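Acarbose/maltose binding protein GacH (Streptomyces glaucescens, PDB 3K01) binds acarbose and an acarbose homolog as the solute receptor of an ABC transporter, and probably maltose as well. Local coordinates at residues Ile140-Leu152 / Phe249-Ala263. Residues are numbered along the deposited sequence; the frame is centred on the assembly and turned at random.
Sequences IDTLALFYNKELL and FKSGKVAMMVNGPWA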
loop_
_atom_site.group_PDB
_atom_site.type_symbol
_atom_site.label_atom_id
_atom_site.label_comp_id
_atom_site.label_asym_id
_atom_site.label_seq_id
_atom_site.Cartn_x
_atom_site.Cartn_y
_atom_site.Cartn_z
ATOM N N ILE A 140 2.702 -7.148 0.377
ATOM C CA ILE A 140 3.022 -5.710 0.298
ATOM C C ILE A 140 2.640 -5.164 -1.067
ATOM O O ILE A 140 2.637 -5.896 -2.049
ATOM C CB ILE A 140 4.550 -5.478 0.569
ATOM C CG1 ILE A 140 4.941 -3.978 0.622
ATOM C CG2 ILE A 140 5.428 -6.254 -0.424
ATOM C CD1 ILE A 140 6.221 -3.731 1.411
ATOM N N ASP A 141 2.307 -3.878 -1.114
ATOM C CA ASP A 141 2.242 -3.222 -2.407
ATOM C C ASP A 141 2.615 -1.748 -2.233
ATOM O O ASP A 141 2.947 -1.283 -1.129
ATOM C CB ASP A 141 0.878 -3.442 -3.078
ATOM C CG ASP A 141 -0.268 -2.917 -2.264
ATOM O OD1 ASP A 141 -0.100 -1.909 -1.550
ATOM O OD2 ASP A 141 -1.368 -3.517 -2.328
ATOM N N THR A 142 2.645 -1.029 -3.350
ATOM C CA THR A 142 3.036 0.386 -3.340
ATOM C C THR A 142 2.596 1.003 -4.651
ATOM O O THR A 142 2.004 0.333 -5.504
ATOM C CB THR A 142 4.568 0.521 -3.139
ATOM O OG1 THR A 142 4.929 1.878 -2.833
ATOM C CG2 THR A 142 5.371 0.041 -4.333
ATOM N N LEU A 143 2.900 2.283 -4.804
ATOM C CA LEU A 143 2.682 2.988 -6.072
ATOM C C LEU A 143 3.961 2.992 -6.882
ATOM O O LEU A 143 5.056 2.921 -6.334
ATOM C CB LEU A 143 2.258 4.438 -5.793
ATOM C CG LEU A 143 0.926 4.637 -5.092
ATOM C CD1 LEU A 143 0.630 6.132 -4.838
ATOM C CD2 LEU A 143 -0.238 4.004 -5.882
ATOM N N ALA A 144 3.793 3.113 -8.207
ATOM C CA ALA A 144 4.897 3.028 -9.149
ATOM C C ALA A 144 4.580 3.889 -10.359
ATOM O O ALA A 144 3.419 4.210 -10.597
ATOM C CB ALA A 144 5.111 1.565 -9.585
ATOM N N LEU A 145 5.621 4.259 -11.104
ATOM C CA LEU A 145 5.426 5.012 -12.345
ATOM C C LEU A 145 5.178 4.038 -13.509
ATOM O O LEU A 145 6.075 3.286 -13.894
ATOM C CB LEU A 145 6.669 5.836 -12.612
ATOM C CG LEU A 145 6.577 6.776 -13.825
ATOM C CD1 LEU A 145 5.592 7.892 -13.616
ATOM C CD2 LEU A 145 7.975 7.305 -14.137
ATOM N N PHE A 146 3.963 4.052 -14.036
ATOM C CA PHE A 146 3.626 3.294 -15.248
ATOM C C PHE A 146 3.974 4.154 -16.462
ATOM O O PHE A 146 3.751 5.368 -16.464
ATOM C CB PHE A 146 2.121 3.037 -15.326
ATOM C CG PHE A 146 1.582 1.996 -14.383
ATOM C CD1 PHE A 146 0.630 1.111 -14.845
ATOM C CD2 PHE A 146 1.935 1.924 -13.030
ATOM C CE1 PHE A 146 0.041 0.159 -14.023
ATOM C CE2 PHE A 146 1.361 0.956 -12.197
ATOM C CZ PHE A 146 0.418 0.065 -12.713
ATOM N N TYR A 147 4.501 3.545 -17.513
ATOM C CA TYR A 147 4.828 4.303 -18.712
ATOM C C TYR A 147 4.507 3.508 -19.973
ATOM O O TYR A 147 4.578 2.278 -20.017
ATOM C CB TYR A 147 6.288 4.804 -18.715
ATOM C CG TYR A 147 7.354 3.752 -18.601
ATOM C CD1 TYR A 147 7.756 3.270 -17.352
ATOM C CD2 TYR A 147 7.995 3.266 -19.753
ATOM C CE1 TYR A 147 8.752 2.321 -17.252
ATOM C CE2 TYR A 147 8.978 2.327 -19.650
ATOM C CZ TYR A 147 9.350 1.868 -18.401
ATOM O OH TYR A 147 10.344 0.906 -18.279
ATOM N N ASN A 148 4.142 4.256 -21.011
ATOM C CA ASN A 148 3.884 3.742 -22.346
ATOM C C ASN A 148 5.220 3.682 -23.074
ATOM O O ASN A 148 5.817 4.708 -23.414
ATOM C CB ASN A 148 2.905 4.703 -23.033
ATOM C CG ASN A 148 2.451 4.238 -24.413
ATOM O OD1 ASN A 148 1.242 4.404 -24.784
ATOM N ND2 ASN A 148 3.372 3.740 -25.196
ATOM N N LYS A 149 5.709 2.463 -23.304
ATOM C CA LYS A 149 7.047 2.313 -23.885
ATOM C C LYS A 149 7.144 2.928 -25.268
ATOM O O LYS A 149 8.130 3.588 -25.572
ATOM C CB LYS A 149 7.478 0.849 -23.918
ATOM C CG LYS A 149 7.764 0.279 -22.538
ATOM C CD LYS A 149 8.226 -1.171 -22.614
ATOM C CE LYS A 149 8.499 -1.721 -21.225
ATOM N NZ LYS A 149 9.413 -2.906 -21.238
ATOM N N GLU A 150 6.116 2.749 -26.091
ATOM C CA GLU A 150 6.155 3.251 -27.457
ATOM C C GLU A 150 6.186 4.769 -27.476
ATOM O O GLU A 150 6.880 5.356 -28.298
ATOM C CB GLU A 150 4.984 2.716 -28.258
ATOM C CG GLU A 150 5.042 3.099 -29.727
ATOM C CD GLU A 150 4.311 4.373 -30.064
ATOM O OE1 GLU A 150 3.418 4.858 -29.315
ATOM O OE2 GLU A 150 4.627 4.928 -31.149
ATOM N N LEU A 151 5.408 5.430 -26.606
ATOM C CA LEU A 151 5.448 6.889 -26.603
ATOM C C LEU A 151 6.793 7.412 -26.138
ATOM O O LEU A 151 7.333 8.366 -26.706
ATOM C CB LEU A 151 4.307 7.478 -25.764
ATOM C CG LEU A 151 2.895 7.294 -26.339
ATOM C CD1 LEU A 151 1.860 7.808 -25.325
ATOM C CD2 LEU A 151 2.724 8.038 -27.667
ATOM N N LEU A 152 7.374 6.783 -25.126
ATOM C CA LEU A 152 8.697 7.238 -24.692
ATOM C C LEU A 152 9.755 6.956 -25.761
ATOM O O LEU A 152 10.647 7.783 -25.989
ATOM C CB LEU A 152 9.114 6.633 -23.353
ATOM C CG LEU A 152 8.648 7.390 -22.084
ATOM C CD1 LEU A 152 7.126 7.458 -21.944
ATOM C CD2 LEU A 152 9.280 6.793 -20.833
ATOM N N PHE A 249 -4.435 7.136 -19.504
ATOM C CA PHE A 249 -3.258 6.322 -19.737
ATOM C C PHE A 249 -3.538 5.232 -20.782
ATOM O O PHE A 249 -2.702 4.969 -21.664
ATOM C CB PHE A 249 -2.771 5.707 -18.427
ATOM C CG PHE A 249 -1.507 4.931 -18.555
ATOM C CD1 PHE A 249 -0.294 5.601 -18.618
ATOM C CD2 PHE A 249 -1.519 3.560 -18.688
ATOM C CE1 PHE A 249 0.899 4.882 -18.729
ATOM C CE2 PHE A 249 -0.307 2.846 -18.819
ATOM C CZ PHE A 249 0.897 3.512 -18.845
ATOM N N LYS A 250 -4.684 4.573 -20.680
ATOM C CA LYS A 250 -5.036 3.519 -21.646
ATOM C C LYS A 250 -5.140 4.012 -23.068
ATOM O O LYS A 250 -4.840 3.256 -24.026
ATOM C CB LYS A 250 -6.340 2.850 -21.239
ATOM C CG LYS A 250 -6.144 1.938 -19.994
ATOM C CD LYS A 250 -7.452 1.575 -19.307
ATOM C CE LYS A 250 -8.340 0.691 -20.158
ATOM N NZ LYS A 250 -9.610 0.382 -19.437
ATOM N N SER A 251 -5.559 5.258 -23.225
ATOM C CA SER A 251 -5.749 5.838 -24.549
ATOM C C SER A 251 -4.513 6.550 -25.091
ATOM O O SER A 251 -4.483 6.913 -26.268
ATOM C CB SER A 251 -6.885 6.854 -24.514
ATOM O OG SER A 251 -6.514 7.989 -23.751
ATOM N N GLY A 252 -3.492 6.785 -24.269
ATOM C CA GLY A 252 -2.335 7.539 -24.732
ATOM C C GLY A 252 -2.500 9.041 -24.696
ATOM O O GLY A 252 -1.639 9.767 -25.193
ATOM N N LYS A 253 -3.563 9.545 -24.077
ATOM C CA LYS A 253 -3.644 10.974 -23.809
ATOM C C LYS A 253 -2.453 11.421 -22.939
ATOM O O LYS A 253 -1.937 12.534 -23.073
ATOM C CB LYS A 253 -4.964 11.292 -23.121
ATOM C CG LYS A 253 -5.184 12.765 -22.905
ATOM C CD LYS A 253 -6.564 13.005 -22.326
ATOM C CE LYS A 253 -6.822 14.497 -22.225
ATOM N NZ LYS A 253 -8.183 14.797 -21.720
ATOM N N VAL A 254 -2.043 10.543 -22.023
ATOM C CA VAL A 254 -0.774 10.735 -21.309
ATOM C C VAL A 254 0.142 9.539 -21.567
ATOM O O VAL A 254 -0.345 8.442 -21.898
ATOM C CB VAL A 254 -0.954 10.896 -19.770
ATOM C CG1 VAL A 254 -1.822 12.101 -19.480
ATOM C CG2 VAL A 254 -1.549 9.651 -19.142
ATOM N N ALA A 255 1.436 9.746 -21.342
ATOM C CA ALA A 255 2.406 8.675 -21.484
ATOM C C ALA A 255 2.736 7.955 -20.185
ATOM O O ALA A 255 3.352 6.871 -20.211
ATOM C CB ALA A 255 3.686 9.223 -22.088
ATOM N N MET A 256 2.377 8.564 -19.051
ATOM C CA MET A 256 2.774 8.077 -17.717
ATOM C C MET A 256 1.671 8.314 -16.731
ATOM O O MET A 256 0.924 9.276 -16.859
ATOM C CB MET A 256 4.028 8.818 -17.242
ATOM C CG MET A 256 5.244 8.558 -18.126
ATOM S SD MET A 256 6.753 9.399 -17.597
ATOM C CE MET A 256 6.440 11.041 -18.300
ATOM N N MET A 257 1.617 7.478 -15.696
ATOM C CA MET A 257 0.723 7.726 -14.544
ATOM C C MET A 257 1.403 7.041 -13.376
ATOM O O MET A 257 2.304 6.240 -13.551
ATOM C CB MET A 257 -0.679 7.154 -14.737
ATOM C CG MET A 257 -0.706 5.639 -14.801
ATOM S SD MET A 257 -2.411 5.008 -14.792
ATOM C CE MET A 257 -2.195 3.261 -15.085
ATOM N N VAL A 258 0.972 7.360 -12.160
ATOM C CA VAL A 258 1.418 6.616 -10.981
ATOM C C VAL A 258 0.267 5.727 -10.528
ATOM O O VAL A 258 -0.885 6.157 -10.497
ATOM C CB VAL A 258 1.832 7.587 -9.885
ATOM C CG1 VAL A 258 2.087 6.869 -8.550
ATOM C CG2 VAL A 258 3.047 8.356 -10.332
ATOM N N ASN A 259 0.563 4.469 -10.228
ATOM C CA ASN A 259 -0.510 3.547 -9.889
ATOM C C ASN A 259 0.045 2.316 -9.216
ATOM O O ASN A 259 1.277 2.191 -9.060
ATOM C CB ASN A 259 -1.334 3.204 -11.141
ATOM C CG ASN A 259 -2.806 3.092 -10.843
ATOM O OD1 ASN A 259 -3.207 2.682 -9.746
ATOM N ND2 ASN A 259 -3.634 3.491 -11.807
ATOM N N GLY A 260 -0.844 1.415 -8.807
ATOM C CA GLY A 260 -0.420 0.216 -8.095
ATOM C C GLY A 260 -0.747 -1.047 -8.853
ATOM O O GLY A 260 -1.305 -1.023 -9.948
ATOM N N PRO A 261 -0.405 -2.204 -8.271
ATOM C CA PRO A 261 -0.616 -3.502 -8.927
ATOM C C PRO A 261 -2.067 -3.732 -9.326
ATOM O O PRO A 261 -2.332 -4.405 -10.330
ATOM C CB PRO A 261 -0.172 -4.511 -7.852
ATOM C CG PRO A 261 0.871 -3.710 -7.060
ATOM C CD PRO A 261 0.273 -2.343 -6.965
ATOM N N TRP A 262 -3.000 -3.164 -8.570
ATOM C CA TRP A 262 -4.424 -3.315 -8.828
ATOM C C TRP A 262 -4.844 -2.732 -10.181
ATOM O O TRP A 262 -5.957 -3.000 -10.646
ATOM C CB TRP A 262 -5.253 -2.651 -7.701
ATOM C CG TRP A 262 -4.862 -1.243 -7.488
ATOM C CD1 TRP A 262 -5.306 -0.158 -8.190
ATOM C CD2 TRP A 262 -3.915 -0.745 -6.538
ATOM N NE1 TRP A 262 -4.692 0.987 -7.741
ATOM C CE2 TRP A 262 -3.840 0.651 -6.715
ATOM C CE3 TRP A 262 -3.124 -1.341 -5.552
ATOM C CZ2 TRP A 262 -2.993 1.471 -5.944
ATOM C CZ3 TRP A 262 -2.285 -0.517 -4.763
ATOM C CH2 TRP A 262 -2.217 0.869 -4.983
ATOM N N ALA A 263 -3.987 -1.931 -10.809
ATOM C CA ALA A 263 -4.299 -1.304 -12.113
ATOM C C ALA A 263 -3.856 -2.101 -13.332
ATOM O O ALA A 263 -4.224 -1.756 -14.460
ATOM C CB ALA A 263 -3.705 0.083 -12.193
#
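D141 faces the turn that ends the partner strand: its CB packs on CG of P261, 4.0 Å away, while OD2 lies in the ring plane of W262, at the edge carrying CZ3, with carboxylate and indole planes 77° apart. The carbonyl O of T142, buried here, has no polar partner; CD of P261 and CA of G260 lie against it. L143 reaches W262 CZ2 with CD2 (3.7 Å) and V258 CG1 with CB. From A144 the chains run antiparallel, A144 and F146 each exchanging two backbone hydrogen bonds, with N259 and M257 respectively; on the face shared by L145, M256 and V258, CD1 of L145 touches V258 CG2 and M256 CB. F146 is the largest contributor. With CG beside its backbone N (chi1 -74°), its ring takes N259 CB over one face (4.0 Å to the centroid) and meets G260 O at its edge (CZ to O 3.4 Å). M257 CE lies obliquely against CD1 (3.6 Å), and SD, 5.4 Å from the ring centroid, makes this a Met-aromatic contact; I264 and V267 of helix 264-268 also touch this ring. N148 N, bonded to A255 O at 2.8 Å, closes the ladder just as helix 149-155 begins, and L151 and L152 bring their CD1 methyls onto A255 CB. Five backbone bonds thus fix the register in the mixed sheet of this periplasmic-binding-protein-like fold, and the side chains add mainly apolar and aromatic packing.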